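Local coordinates for protein telomerase reverse transcriptase (Candida tropicalis MYA-3404, PDB 6ZD1) that probably extends chromosome ends as the catalytic subunit of telomerase, a reverse transcriptase that copies a template carried in its RNA component into telomeric repeats, at residues 77-80 / 81-85; 54-57 / 58-62; 174-177 / 178-182. One frame throughout, in Å; residues are numbered along the deposited sequence.

Contact 1. Residues 77-80 / 81-85; sequences TKFN and RVVEV
The carbonyl O of Lys-78 takes the N-H of Val-82 at 2.9 Å, and the bond is nearly straight at the acceptor, with a C=O...N angle of 161°. Lys-78 is the N-cap residue, so this is the first i to i+4 bond of helix 79-93; the bonds from Val-83 N to Phe-79 O and from Glu-84 N to Asn-80 O carry it on. The CG2 methyl of Val-82 also sits 3.2 Å from Lys-78 O. This is the N-terminal turn of a helix in the telomerase RNA-binding domain, and its side chains part onto different sides. Thr-77, just ahead of the cap, lays CG2 against Val-82 CG2 at 3.6 Å and crosses the aliphatic part of Arg-81 at CG. On another flank the Phe-79 ring, its CG anti to the backbone N (chi1 -174°), offers one face to Val-83 CG2. That methyl makes a CH-pi contact 3.8 Å from the ring centroid and 21° off its normal, while the ring also packs on Val-113 and Leu-116 of helix 104-117. Further along, Arg-81 NH1 and Glu-84 OE1 approach to 3.4 Å as a charge pair, the oxygen lying well out of the guanidinium plane.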
loop_
_atom_site.group_PDB
_atom_site.type_symbol
_atom_site.label_atom_id
_atom_site.label_comp_id
_atom_site.label_asym_id
_atom_site.label_seq_id
_atom_site.Cartn_x
_atom_site.Cartn_y
_atom_site.Cartn_z
ATOM N N THR A 77 6.095 2.026 21.370
ATOM C CA THR A 77 6.244 3.248 22.147
ATOM C C THR A 77 5.117 4.216 21.808
ATOM O O THR A 77 4.832 4.465 20.632
ATOM C CB THR A 77 7.594 3.901 21.864
ATOM O OG1 THR A 77 8.643 2.940 22.039
ATOM C CG2 THR A 77 7.821 5.071 22.808
ATOM N N LYS A 78 4.473 4.759 22.839
ATOM C CA LYS A 78 3.406 5.725 22.620
ATOM C C LYS A 78 3.938 6.922 21.843
ATOM O O LYS A 78 5.099 7.317 21.981
ATOM C CB LYS A 78 2.811 6.183 23.952
ATOM C CG LYS A 78 2.266 5.050 24.802
ATOM C CD LYS A 78 1.338 4.157 23.990
ATOM C CE LYS A 78 0.883 2.951 24.796
ATOM N NZ LYS A 78 -0.033 2.080 24.012
ATOM N N PHE A 79 3.069 7.501 21.010
ATOM C CA PHE A 79 3.523 8.541 20.096
ATOM C C PHE A 79 4.022 9.772 20.843
ATOM O O PHE A 79 4.958 10.437 20.383
ATOM C CB PHE A 79 2.403 8.921 19.127
ATOM C CG PHE A 79 2.836 9.884 18.060
ATOM C CD1 PHE A 79 3.732 9.490 17.078
ATOM C CD2 PHE A 79 2.357 11.183 18.041
ATOM C CE1 PHE A 79 4.141 10.372 16.095
ATOM C CE2 PHE A 79 2.759 12.071 17.058
ATOM C CZ PHE A 79 3.655 11.663 16.085
ATOM N N ASN A 80 3.435 10.082 22.003
ATOM C CA ASN A 80 3.894 11.248 22.751
ATOM C C ASN A 80 5.277 11.013 23.343
ATOM O O ASN A 80 6.078 11.950 23.434
ATOM C CB ASN A 80 2.886 11.617 23.847
ATOM C CG ASN A 80 2.938 10.678 25.043
ATOM O OD1 ASN A 80 3.074 9.464 24.891
ATOM N ND2 ASN A 80 2.827 11.242 26.241
ATOM N N ARG A 81 5.586 9.773 23.729
ATOM C CA ARG A 81 6.931 9.471 24.197
ATOM C C ARG A 81 7.912 9.422 23.035
ATOM O O ARG A 81 9.090 9.762 23.201
ATOM C CB ARG A 81 6.940 8.149 24.965
ATOM C CG ARG A 81 8.312 7.736 25.470
ATOM C CD ARG A 81 8.841 8.715 26.507
ATOM N NE ARG A 81 8.572 8.270 27.872
ATOM C CZ ARG A 81 7.578 8.722 28.630
ATOM N NH1 ARG A 81 6.745 9.643 28.162
ATOM N NH2 ARG A 81 7.418 8.255 29.861
ATOM N N VAL A 82 7.441 9.016 21.852
ATOM C CA VAL A 82 8.277 9.065 20.655
ATOM C C VAL A 82 8.648 10.505 20.335
ATOM O O VAL A 82 9.813 10.821 20.062
ATOM C CB VAL A 82 7.557 8.401 19.468
ATOM C CG1 VAL A 82 8.346 8.622 18.189
ATOM C CG2 VAL A 82 7.353 6.919 19.723
ATOM N N VAL A 83 7.659 11.401 20.365
ATOM C CA VAL A 83 7.916 12.801 20.051
ATOM C C VAL A 83 8.845 13.416 21.088
ATOM O O VAL A 83 9.773 14.160 20.749
ATOM C CB VAL A 83 6.590 13.575 19.940
ATOM C CG1 VAL A 83 6.853 15.072 19.840
ATOM C CG2 VAL A 83 5.801 13.092 18.736
ATOM N N GLU A 84 8.626 13.094 22.365
ATOM C CA GLU A 84 9.440 13.682 23.424
ATOM C C GLU A 84 10.906 13.291 23.272
ATOM O O GLU A 84 11.796 14.135 23.421
ATOM C CB GLU A 84 8.904 13.260 24.794
ATOM C CG GLU A 84 9.574 13.966 25.966
ATOM C CD GLU A 84 8.980 13.577 27.308
ATOM O OE1 GLU A 84 8.209 12.595 27.358
ATOM O OE2 GLU A 84 9.284 14.255 28.314
ATOM N N VAL A 85 11.175 12.020 22.960
ATOM C CA VAL A 85 12.554 11.579 22.758
ATOM C C VAL A 85 13.191 12.337 21.601
ATOM O O VAL A 85 14.324 12.819 21.699
ATOM C CB VAL A 85 12.613 10.058 22.534
ATOM C CG1 VAL A 85 14.008 9.644 22.091
ATOM C CG2 VAL A 85 12.228 9.323 23.802
#

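Contact 2. Residues 54-57 / 58-62; sequences DLIY and NKYLS
This is a local contact at the C-terminal end of the short helix 53-60, which packs against helices 79-93 and 158-179; the chain runs out of helical geometry at Leu-61, and two tyrosines of the helix meet residues four places away. Regular i to i+4 bonds hold the end of the helix: Tyr-60 N gives to Ile-56 O at 3.0 Å, and Leu-61 N to Tyr-57 O at the same length. Two residues before Tyr-60 the bonding is poorer: Asn-58 N reaches Asp-54 O at 3.3 Å, from above the carbonyl plane.

On one flank Ile-56 and Tyr-60 meet. The CG2 methyl of Ile-56 lies 3.7 Å from Tyr-60 CD2, and Ile-56 O comes to the edge of the same ring in its plane. Both side chains continue onto helix 79-93, Ile-56 touching Ile-89 and Tyr-60 touching Val-85 and Ile-88.

Tyr-57 serves a different flank. With CG anti to the backbone N (chi1 179°), its ring lies alongside the departing chain, and Leu-61 CB packs on Tyr-57 CD1 at 3.6 Å, the two side chains crossing at about a right angle. Phe-179 of helix 158-179 touches both residues, and the Tyr-57 hydroxyl is tied by a hydrogen bond to Ser-199, so the phenol is fixed at its far end as well as along its side. Over one face of the Tyr-57 ring stands Leu-61 O, 3.3 Å above the plane and displaced toward the rim, with CE1 and CZ its closest ring atoms at 3.4 Å.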
loop_
_atom_site.group_PDB
_atom_site.type_symbol
_atom_site.label_atom_id
_atom_site.label_comp_id
_atom_site.label_asym_id
_atom_site.label_seq_id
_atom_site.Cartn_x
_atom_site.Cartn_y
_atom_site.Cartn_z
ATOM N N ASP A 54 22.491 6.423 24.757
ATOM C CA ASP A 54 22.004 5.244 25.458
ATOM C C ASP A 54 21.630 5.521 26.909
ATOM O O ASP A 54 21.091 4.627 27.570
ATOM C CB ASP A 54 23.038 4.121 25.368
ATOM C CG ASP A 54 23.061 3.466 23.994
ATOM O OD1 ASP A 54 23.796 3.948 23.105
ATOM O OD2 ASP A 54 22.322 2.476 23.797
ATOM N N LEU A 55 21.876 6.728 27.416
ATOM C CA LEU A 55 21.292 7.113 28.694
ATOM C C LEU A 55 19.892 7.684 28.510
ATOM O O LEU A 55 19.011 7.450 29.346
ATOM C CB LEU A 55 22.188 8.129 29.408
ATOM C CG LEU A 55 23.201 7.574 30.413
ATOM C CD1 LEU A 55 22.484 6.914 31.583
ATOM C CD2 LEU A 55 24.164 6.596 29.752
ATOM N N ILE A 56 19.668 8.412 27.413
ATOM C CA ILE A 56 18.318 8.833 27.048
ATOM C C ILE A 56 17.450 7.616 26.763
ATOM O O ILE A 56 16.255 7.592 27.087
ATOM C CB ILE A 56 18.363 9.792 25.844
ATOM C CG1 ILE A 56 19.183 11.036 26.182
ATOM C CG2 ILE A 56 16.961 10.186 25.415
ATOM C CD1 ILE A 56 19.346 11.980 25.026
ATOM N N TYR A 57 18.038 6.586 26.148
ATOM C CA TYR A 57 17.303 5.351 25.896
ATOM C C TYR A 57 16.950 4.645 27.199
ATOM O O TYR A 57 15.852 4.092 27.334
ATOM C CB TYR A 57 18.124 4.429 24.993
ATOM C CG TYR A 57 17.456 3.104 24.704
ATOM C CD1 TYR A 57 16.530 2.983 23.673
ATOM C CD2 TYR A 57 17.748 1.974 25.460
ATOM C CE1 TYR A 57 15.912 1.776 23.405
ATOM C CE2 TYR A 57 17.135 0.761 25.198
ATOM C CZ TYR A 57 16.219 0.668 24.169
ATOM O OH TYR A 57 15.606 -0.534 23.902
ATOM N N ASN A 58 17.870 4.649 28.167
ATOM C CA ASN A 58 17.585 4.042 29.462
ATOM C C ASN A 58 16.445 4.752 30.177
ATOM O O ASN A 58 15.645 4.106 30.866
ATOM C CB ASN A 58 18.842 4.047 30.334
ATOM C CG ASN A 58 19.837 2.976 29.932
ATOM O OD1 ASN A 58 19.728 2.382 28.857
ATOM N ND2 ASN A 58 20.815 2.722 30.794
ATOM N N LYS A 59 16.339 6.071 30.017
ATOM C CA LYS A 59 15.343 6.825 30.767
ATOM C C LYS A 59 13.956 6.722 30.140
ATOM O O LYS A 59 12.970 6.503 30.853
ATOM C CB LYS A 59 15.772 8.291 30.876
ATOM C CG LYS A 59 14.839 9.155 31.713
ATOM C CD LYS A 59 15.379 10.570 31.889
ATOM C CE LYS A 59 14.440 11.408 32.747
ATOM N NZ LYS A 59 14.973 12.774 33.010
ATOM N N TYR A 60 13.857 6.863 28.818
ATOM C CA TYR A 60 12.569 7.017 28.152
ATOM C C TYR A 60 12.088 5.789 27.393
ATOM O O TYR A 60 10.877 5.610 27.255
ATOM C CB TYR A 60 12.618 8.200 27.177
ATOM C CG TYR A 60 12.915 9.528 27.834
ATOM C CD1 TYR A 60 11.890 10.315 28.346
ATOM C CD2 TYR A 60 14.218 9.998 27.938
ATOM C CE1 TYR A 60 12.156 11.531 28.946
ATOM C CE2 TYR A 60 14.493 11.214 28.534
ATOM C CZ TYR A 60 13.460 11.975 29.039
ATOM O OH TYR A 60 13.730 13.186 29.636
ATOM N N LEU A 61 12.995 4.994 26.855
ATOM C CA LEU A 61 12.567 3.903 25.954
ATOM C C LEU A 61 12.951 2.511 26.434
ATOM O O LEU A 61 13.361 1.736 25.617
ATOM C CB LEU A 61 13.280 4.152 24.633
ATOM C CG LEU A 61 12.823 5.356 23.847
ATOM C CD1 LEU A 61 13.578 5.413 22.553
ATOM C CD2 LEU A 61 11.370 5.225 23.554
ATOM N N SER A 62 12.628 2.072 27.653
ATOM C CA SER A 62 12.943 0.660 28.039
ATOM C C SER A 62 12.057 0.187 29.200
ATOM O O SER A 62 11.747 1.049 29.986
ATOM C CB SER A 62 14.339 0.566 28.445
ATOM O OG SER A 62 14.556 1.518 29.451
#

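Contact 3. Residues 174-177 / 178-182; sequences NIVR and AFWYV
Residues 174-179 finish helix 158-179, and at Trp-180 the backbone swings straight into an extended conformation (phi -129°, psi 151°) that begins strand 180-184. The closing bonds run from Ala-178 N to Asn-174 O, from Phe-179 N to Ile-175 O and, at 2.9 Å, from Trp-180 N to Val-176 O. The last is the straightest of them at the hydrogen, 159°, and its donor belongs to the first residue that has left the helix. Weak second bonds, Ala-178 N to Ile-175 O and Phe-179 N to Val-176 O, accompany them, so both carbonyls receive two N-H groups.

Ile-175 and Phe-179 lie side by side and point the same way. The Phe-179 ring turns its edge to the backbone one turn back, with CD2 3.2 Å from Ile-175 O, near the ring plane. Trp-180 follows a similar pattern: its CE3 edge comes in-plane to Val-176 CA at 3.8 Å, while Phe-179 CB sits over one face of the indole. Because the chain turns off across the end of the helix, Val-182 can also reach Val-176. Their methyls, CG2 of Val-182 and CG1 of Val-176, meet at 3.7 Å, and the two side chains cross at about a right angle.

This helix-to-strand junction lies in the telomerase RNA-binding domain. Strand 180-184 pairs antiparallel with strand 193-197, where Tyr-195 meets Trp-180 edge-to-face and also touches Val-176 and Val-182. On the side of helix 79-93, Ile-175 packs on Ile-89 and Met-90, and Trp-180 on Val-82 and Val-85.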
loop_
_atom_site.group_PDB
_atom_site.type_symbol
_atom_site.label_atom_id
_atom_site.label_comp_id
_atom_site.label_asym_id
_atom_site.label_seq_id
_atom_site.Cartn_x
_atom_site.Cartn_y
_atom_site.Cartn_z
ATOM N N ASN A 174 17.342 9.703 10.998
ATOM C CA ASN A 174 18.295 8.769 11.591
ATOM C C ASN A 174 18.007 8.532 13.065
ATOM O O ASN A 174 18.229 7.424 13.564
ATOM C CB ASN A 174 19.725 9.267 11.401
ATOM C CG ASN A 174 20.167 9.199 9.957
ATOM O OD1 ASN A 174 19.542 8.526 9.140
ATOM N ND2 ASN A 174 21.251 9.894 9.635
ATOM N N ILE A 175 17.526 9.553 13.776
ATOM C CA ILE A 175 17.122 9.355 15.165
ATOM C C ILE A 175 16.025 8.305 15.250
ATOM O O ILE A 175 16.083 7.392 16.085
ATOM C CB ILE A 175 16.674 10.693 15.779
ATOM C CG1 ILE A 175 17.876 11.623 15.931
ATOM C CG2 ILE A 175 15.966 10.465 17.107
ATOM C CD1 ILE A 175 17.496 13.065 16.134
ATOM N N VAL A 176 15.034 8.389 14.357
ATOM C CA VAL A 176 13.970 7.389 14.323
ATOM C C VAL A 176 14.545 6.020 13.992
ATOM O O VAL A 176 14.215 5.014 14.631
ATOM C CB VAL A 176 12.882 7.793 13.313
ATOM C CG1 VAL A 176 11.859 6.679 13.171
ATOM C CG2 VAL A 176 12.214 9.090 13.741
ATOM N N ARG A 177 15.428 5.965 12.991
ATOM C CA ARG A 177 16.026 4.691 12.620
ATOM C C ARG A 177 16.927 4.161 13.725
ATOM O O ARG A 177 17.081 2.944 13.868
ATOM C CB ARG A 177 16.812 4.837 11.315
ATOM C CG ARG A 177 15.955 5.124 10.090
ATOM C CD ARG A 177 16.810 5.194 8.831
ATOM N NE ARG A 177 17.609 3.985 8.648
ATOM C CZ ARG A 177 17.232 2.939 7.919
ATOM N NH1 ARG A 177 16.063 2.951 7.293
ATOM N NH2 ARG A 177 18.025 1.880 7.813
ATOM N N ALA A 178 17.502 5.056 14.533
ATOM C CA ALA A 178 18.407 4.629 15.593
ATOM C C ALA A 178 17.667 3.877 16.694
ATOM O O ALA A 178 18.204 2.923 17.268
ATOM C CB ALA A 178 19.141 5.837 16.173
ATOM N N PHE A 179 16.441 4.292 17.008
ATOM C CA PHE A 179 15.743 3.766 18.170
ATOM C C PHE A 179 14.575 2.852 17.843
ATOM O O PHE A 179 14.290 1.943 18.627
ATOM C CB PHE A 179 15.238 4.917 19.053
ATOM C CG PHE A 179 16.339 5.701 19.717
ATOM C CD1 PHE A 179 16.981 5.204 20.840
ATOM C CD2 PHE A 179 16.732 6.932 19.220
ATOM C CE1 PHE A 179 17.994 5.918 21.450
ATOM C CE2 PHE A 179 17.745 7.653 19.829
ATOM C CZ PHE A 179 18.374 7.145 20.943
ATOM N N TRP A 180 13.889 3.056 16.720
ATOM C CA TRP A 180 12.642 2.347 16.472
ATOM C C TRP A 180 12.623 1.684 15.102
ATOM O O TRP A 180 13.230 2.165 14.140
ATOM C CB TRP A 180 11.428 3.286 16.571
ATOM C CG TRP A 180 11.233 3.951 17.905
ATOM C CD1 TRP A 180 10.632 3.417 19.012
ATOM C CD2 TRP A 180 11.605 5.290 18.258
ATOM N NE1 TRP A 180 10.622 4.338 20.037
ATOM C CE2 TRP A 180 11.213 5.494 19.598
ATOM C CE3 TRP A 180 12.239 6.332 17.575
ATOM C CZ2 TRP A 180 11.434 6.699 20.264
ATOM C CZ3 TRP A 180 12.458 7.527 18.242
ATOM C CH2 TRP A 180 12.058 7.699 19.570
ATOM N N TYR A 181 11.882 0.582 15.025
ATOM C CA TYR A 181 11.402 0.030 13.768
ATOM C C TYR A 181 9.972 0.513 13.592
ATOM O O TYR A 181 9.165 0.414 14.524
ATOM C CB TYR A 181 11.461 -1.499 13.781
ATOM C CG TYR A 181 10.883 -2.151 12.545
ATOM C CD1 TYR A 181 11.679 -2.413 11.436
ATOM C CD2 TYR A 181 9.541 -2.511 12.486
ATOM C CE1 TYR A 181 11.156 -3.009 10.304
ATOM C CE2 TYR A 181 9.010 -3.102 11.359
ATOM C CZ TYR A 181 9.821 -3.351 10.272
ATOM O OH TYR A 181 9.292 -3.943 9.148
ATOM N N VAL A 182 9.665 1.061 12.418
ATOM C CA VAL A 182 8.367 1.680 12.161
ATOM C C VAL A 182 7.649 0.888 11.080
ATOM O O VAL A 182 8.154 0.749 9.957
ATOM C CB VAL A 182 8.512 3.153 11.750
ATOM C CG1 VAL A 182 7.142 3.807 11.657
ATOM C CG2 VAL A 182 9.403 3.894 12.732
#

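In the fold
Along the chain the order is contact 2, contact 1, contact 3, without overlap, and their centres form a near-equilateral triangle with sides of about 12 to 13 Å on one side of the chain's centre. Helices 53-60 and 79-93 are consecutive, whereas helix 158-179 returns to them from much later in the sequence. Leu-61 and Trp-180 join the three: Leu-61 CD1 lies 3.4 Å from Trp-180 CZ2, and Thr-77 CG2 packs on Leu-61 CD2. A weak hydrogen bond links Thr-77 OG1 to Trp-180 NE1. Two helix ends and one helix start thus share a small core, which ties helices 53-60, 79-93 and 158-179 together at one place in the RNA-binding region of the protein.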